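Long-range contacts in pyridine synthase TbtD (Thermobispora bispora, PDB 5WA4), which probably catalyses the formal [4+2] aza-cycloaddition that builds the central pyridine of the thiopeptide thiomuracin, from a leader-bearing precursor peptide: residues A41-F46 with L140-A145; A145-S150 with R247-R252. All coordinates share one frame; numbering follows the deposited sequence.

Contact 1 of 2, residues A41-F46 with L140-A145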
# COMPACT_ATOMS: atom_id res chain seq x y z
N ALA E 41 -43.83 18.51 25.45
CA ALA E 41 -42.76 17.83 24.72
C ALA E 41 -41.41 18.47 24.99
O ALA E 41 -40.88 19.19 24.14
CB ALA E 41 -43.04 17.83 23.26
N PRO E 42 -40.83 18.22 26.17
CA PRO E 42 -39.54 18.82 26.54
C PRO E 42 -38.38 18.31 25.70
O PRO E 42 -37.26 18.85 25.75
CB PRO E 42 -39.37 18.41 28.01
CG PRO E 42 -40.19 17.13 28.15
CD PRO E 42 -41.37 17.35 27.24
N MET E 43 -38.65 17.27 24.92
CA MET E 43 -37.61 16.56 24.22
C MET E 43 -37.52 16.98 22.75
O MET E 43 -38.15 16.39 21.86
CB MET E 43 -37.85 15.06 24.33
CG MET E 43 -36.59 14.22 24.21
SD MET E 43 -35.49 14.45 25.60
CE MET E 43 -34.11 13.43 25.08
N ALA E 44 -36.73 18.01 22.50
CA ALA E 44 -36.59 18.50 21.14
C ALA E 44 -35.16 18.96 20.84
O ALA E 44 -34.37 19.26 21.75
CB ALA E 44 -37.57 19.63 20.91
N TYR E 45 -34.84 18.98 19.55
CA TYR E 45 -33.58 19.54 19.07
C TYR E 45 -33.64 19.80 17.57
O TYR E 45 -34.53 19.29 16.87
CB TYR E 45 -32.39 18.62 19.43
CG TYR E 45 -32.21 17.36 18.59
CD1 TYR E 45 -32.89 16.19 18.89
CD2 TYR E 45 -31.30 17.33 17.53
CE1 TYR E 45 -32.70 15.02 18.14
CE2 TYR E 45 -31.10 16.16 16.78
CZ TYR E 45 -31.81 15.01 17.09
OH TYR E 45 -31.62 13.86 16.35
N PHE E 46 -32.72 20.63 17.10
CA PHE E 46 -32.66 20.97 15.68
C PHE E 46 -31.24 20.77 15.18
O PHE E 46 -30.28 20.81 15.96
CB PHE E 46 -33.15 22.42 15.43
CG PHE E 46 -32.54 23.44 16.36
CD1 PHE E 46 -31.41 24.14 16.00
CD2 PHE E 46 -33.09 23.69 17.61
CE1 PHE E 46 -30.85 25.07 16.85
CE2 PHE E 46 -32.53 24.62 18.47
CZ PHE E 46 -31.41 25.31 18.09
N LEU E 140 -26.76 10.50 20.94
CA LEU E 140 -26.58 11.76 20.21
C LEU E 140 -27.77 12.68 20.39
O LEU E 140 -27.62 13.85 20.77
CB LEU E 140 -26.35 11.48 18.72
CG LEU E 140 -25.38 12.40 17.99
CD1 LEU E 140 -24.02 12.37 18.68
CD2 LEU E 140 -25.26 11.95 16.54
N ALA E 141 -28.95 12.13 20.12
CA ALA E 141 -30.22 12.83 20.31
C ALA E 141 -30.35 13.41 21.72
O ALA E 141 -30.72 14.57 21.87
CB ALA E 141 -31.38 11.89 20.01
N ASP E 142 -30.04 12.62 22.74
CA ASP E 142 -30.07 13.11 24.11
C ASP E 142 -29.13 14.29 24.25
O ASP E 142 -29.48 15.33 24.83
CB ASP E 142 -29.69 12.03 25.13
CG ASP E 142 -30.83 11.06 25.44
OD1 ASP E 142 -31.89 11.10 24.77
OD2 ASP E 142 -30.63 10.22 26.36
N PHE E 143 -27.92 14.11 23.72
CA PHE E 143 -26.92 15.17 23.79
C PHE E 143 -27.42 16.47 23.14
O PHE E 143 -27.21 17.55 23.68
CB PHE E 143 -25.60 14.74 23.14
CG PHE E 143 -24.67 15.89 22.91
CD1 PHE E 143 -23.89 16.37 23.95
CD2 PHE E 143 -24.61 16.52 21.66
CE1 PHE E 143 -23.03 17.46 23.76
CE2 PHE E 143 -23.77 17.61 21.46
CZ PHE E 143 -22.97 18.08 22.51
N TYR E 144 -28.04 16.36 21.98
CA TYR E 144 -28.43 17.55 21.25
C TYR E 144 -29.49 18.28 22.06
O TYR E 144 -29.41 19.50 22.25
CB TYR E 144 -28.92 17.20 19.82
CG TYR E 144 -27.79 17.05 18.82
CD1 TYR E 144 -26.76 17.97 18.78
CD2 TYR E 144 -27.74 16.00 17.90
CE1 TYR E 144 -25.73 17.86 17.87
CE2 TYR E 144 -26.70 15.88 16.99
CZ TYR E 144 -25.69 16.82 16.98
OH TYR E 144 -24.62 16.75 16.09
N ALA E 145 -30.46 17.52 22.55
CA ALA E 145 -31.52 18.08 23.40
C ALA E 145 -30.95 18.75 24.65
O ALA E 145 -31.31 19.87 25.00
CB ALA E 145 -32.50 16.98 23.78
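Three hydrogen bonds grip the carbonyl oxygen of Tyr144: one from OG1 of Thr147, which shares its proton with Phe143 O, one from OG1 of Thr148, a turn further along the same helix, and a third from NH1 of Arg327. The CB and ring of the same residue meet Tyr45. The Tyr45 side chain takes the tightest of the three staggered positions, CG flanked by both N and C of its backbone (chi1 76°), and reaches over to the helix. Its CD2 lies 3.3 Å from Tyr144 CB, and its CE2 is 3.5 Å from Tyr144 CD2. The ring planes are tilted by only 20°, but with centroids separated by 5.3 Å they are displaced until little of one ring lies over the other. On the other flank of the Tyr45 ring, CE1 meets Ala141 CB at 3.9 Å, so the tyrosine touches residues about a turn apart. This is sheet-on-helix packing within the lantibiotic dehydratase C-terminal family fold: strand 44-49, outermost within the chain of a four-stranded antiparallel sheet, meets helix 135-159, residues 44-46 crossing residues 140-145 at 88°. Inside the sheet Tyr45 pairs by backbone with Tyr59, whose ring also stacks on its own. Where the strand comes closest, Ala145 directs its CA-H at Ala44 O, with CA and O 3.5 Å apart. Met43 adds a flank: its chain, bent at chi2, brings the CE methyl obliquely up to Asp142 OD1 and to 4.1 Å from Ala145 CB. Asp142 OD2 forms a long, weak ion pair with Arg259.

Contact 2 of 2, residues A145-S150 with R247-R252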
# COMPACT_ATOMS: atom_id res chain seq x y z
N ALA E 145 -30.46 17.52 22.55
CA ALA E 145 -31.52 18.08 23.40
C ALA E 145 -30.95 18.75 24.65
O ALA E 145 -31.31 19.87 25.00
CB ALA E 145 -32.50 16.98 23.78
N ASP E 146 -30.04 18.07 25.34
CA ASP E 146 -29.56 18.60 26.59
C ASP E 146 -28.74 19.88 26.38
O ASP E 146 -28.63 20.70 27.30
CB ASP E 146 -28.73 17.54 27.33
CG ASP E 146 -29.55 16.31 27.67
OD1 ASP E 146 -30.80 16.42 27.73
OD2 ASP E 146 -28.95 15.23 27.87
N THR E 147 -28.19 20.06 25.17
CA THR E 147 -27.30 21.19 24.89
C THR E 147 -27.98 22.36 24.14
O THR E 147 -27.33 23.37 23.85
CB THR E 147 -26.06 20.76 24.08
OG1 THR E 147 -26.46 19.90 23.00
CG2 THR E 147 -25.08 20.03 24.96
N THR E 148 -29.26 22.23 23.85
CA THR E 148 -29.98 23.30 23.18
C THR E 148 -29.94 24.69 23.87
O THR E 148 -29.74 25.72 23.19
CB THR E 148 -31.41 22.90 22.98
OG1 THR E 148 -31.45 21.87 21.99
CG2 THR E 148 -32.21 24.07 22.51
N PRO E 149 -30.12 24.75 25.21
CA PRO E 149 -29.95 26.09 25.80
C PRO E 149 -28.51 26.59 25.72
O PRO E 149 -28.28 27.78 25.91
CB PRO E 149 -30.36 25.89 27.28
CG PRO E 149 -30.33 24.42 27.51
CD PRO E 149 -30.66 23.79 26.19
N SER E 150 -27.57 25.70 25.44
CA SER E 150 -26.19 26.15 25.24
C SER E 150 -26.04 26.75 23.84
O SER E 150 -25.11 27.53 23.57
CB SER E 150 -25.20 25.01 25.44
OG SER E 150 -24.81 24.92 26.80
N ARG E 247 -18.57 26.51 32.58
CA ARG E 247 -19.02 25.68 33.69
C ARG E 247 -20.24 24.86 33.34
O ARG E 247 -20.31 23.68 33.72
CB ARG E 247 -19.30 26.51 34.94
CG ARG E 247 -18.02 26.78 35.61
CD ARG E 247 -17.88 25.95 36.87
NE ARG E 247 -16.48 25.53 36.89
CZ ARG E 247 -15.95 24.61 37.69
NH1 ARG E 247 -16.67 24.00 38.61
NH2 ARG E 247 -14.68 24.28 37.56
N GLU E 248 -21.18 25.42 32.60
CA GLU E 248 -22.32 24.57 32.33
C GLU E 248 -22.02 23.60 31.23
O GLU E 248 -22.60 22.52 31.21
CB GLU E 248 -23.58 25.34 32.01
CG GLU E 248 -24.33 25.54 33.28
CD GLU E 248 -25.72 24.93 33.28
OE1 GLU E 248 -26.16 24.38 32.24
OE2 GLU E 248 -26.33 24.92 34.38
N TRP E 249 -21.09 23.96 30.35
CA TRP E 249 -20.73 23.04 29.30
C TRP E 249 -20.19 21.79 29.93
O TRP E 249 -20.72 20.71 29.69
CB TRP E 249 -19.70 23.63 28.34
CG TRP E 249 -19.40 22.69 27.20
CD1 TRP E 249 -18.20 22.06 26.93
CD2 TRP E 249 -20.32 22.24 26.19
NE1 TRP E 249 -18.33 21.27 25.80
CE2 TRP E 249 -19.62 21.37 25.34
CE3 TRP E 249 -21.66 22.49 25.94
CZ2 TRP E 249 -20.22 20.76 24.26
CZ3 TRP E 249 -22.25 21.88 24.86
CH2 TRP E 249 -21.54 21.03 24.03
N VAL E 250 -19.13 21.93 30.73
CA VAL E 250 -18.53 20.78 31.39
C VAL E 250 -19.57 19.97 32.15
O VAL E 250 -19.75 18.77 31.90
CB VAL E 250 -17.43 21.20 32.36
CG1 VAL E 250 -17.02 20.00 33.20
CG2 VAL E 250 -16.24 21.78 31.61
N ARG E 251 -20.30 20.64 33.04
CA ARG E 251 -21.25 19.99 33.93
C ARG E 251 -22.30 19.13 33.22
O ARG E 251 -22.85 18.18 33.79
CB ARG E 251 -21.94 21.06 34.78
CG ARG E 251 -22.88 20.52 35.79
CD ARG E 251 -23.78 21.57 36.33
NE ARG E 251 -23.06 22.81 36.45
CZ ARG E 251 -23.59 23.99 36.18
NH1 ARG E 251 -24.88 24.11 35.87
NH2 ARG E 251 -22.84 25.08 36.31
N ARG E 252 -22.54 19.44 31.95
CA ARG E 252 -23.58 18.85 31.13
C ARG E 252 -23.00 17.74 30.26
O ARG E 252 -23.72 16.93 29.67
CB ARG E 252 -24.21 19.95 30.25
CG ARG E 252 -25.35 19.55 29.35
CD ARG E 252 -26.23 20.78 29.09
NE ARG E 252 -27.41 20.86 29.96
CZ ARG E 252 -28.16 21.95 30.13
NH1 ARG E 252 -27.84 23.08 29.50
NH2 ARG E 252 -29.22 21.91 30.93
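The guanidinium of Arg252 lies flat against a carbonyl oxygen without hydrogen bonding to it. Asp146 O sits over one face of the group, 2.9 Å from Arg252 NE, but the N-H bonds lie roughly in the guanidinium plane and so point past the oxygen; the attraction is presumably electrostatic. On the opposite face Glu248 OE1 stands 3.4 Å above the plane, displaced from the centre of the group, and it too pairs by charge alone. As modelled the guanidinium therefore has an oxygen on each face, although the carboxylate is the less surely placed. Arg252 gets there by running extended from the backbone, CG anti to N, and then bending at chi3 (-98°), which turns its end along the neighbouring helix. There NH1 meets the ring of Pro149, 3.5 Å from CG. That proline belongs to a kink: the nitrogens of Pro149 and Ser150 miss the regular helical bonds, and Ser150 N settles for a weak one to Thr147 O, leaving Asp146 O without its usual helical donor. Helices 135-159 and 244-265 pack here as an antiparallel pair in the largely helical part of the chain, the axes of residues 145-150 and 247-252 lying at 177° and 10.7 Å apart, so long side chains must bridge them. With CG anti to the backbone N, Trp249 reaches across, and its CZ3 comes to 3.4 Å from the Thr147 CG2 methyl, which approaches obliquely. Ser150 OG lies at the indole edge, near the ring plane, 4.1 Å from CE3. NE1 shares its one N-H between OG1 of Thr175 and OG1 of Thr321, while His324 stacks on the ring. The Thr147 hydroxyl bonds Phe143 O and Tyr144 O of its own helix.

In the fold
Both contacts draw on helix 135-159 and share Ala145; their centres lie about 12 Å apart. Contact 1 joins the helix to the sheet, contact 2 joins its next turn to helix 244-265, so the helix meets the sheet in one contact and helix 244-265 in the other. Among the direct touches between them, Phe143 CZ packs at 3.6 Å from Trp249 CH2, and Phe46 CE2 lies 4.1 Å from Thr148 CG2. Arg327 of helix 307-328 links the contacts again, through hydrogen bonds to Tyr144 O and Thr148 OG1 and a cation-pi contact with Phe46. Neighbouring subunits stay clear of all four segments.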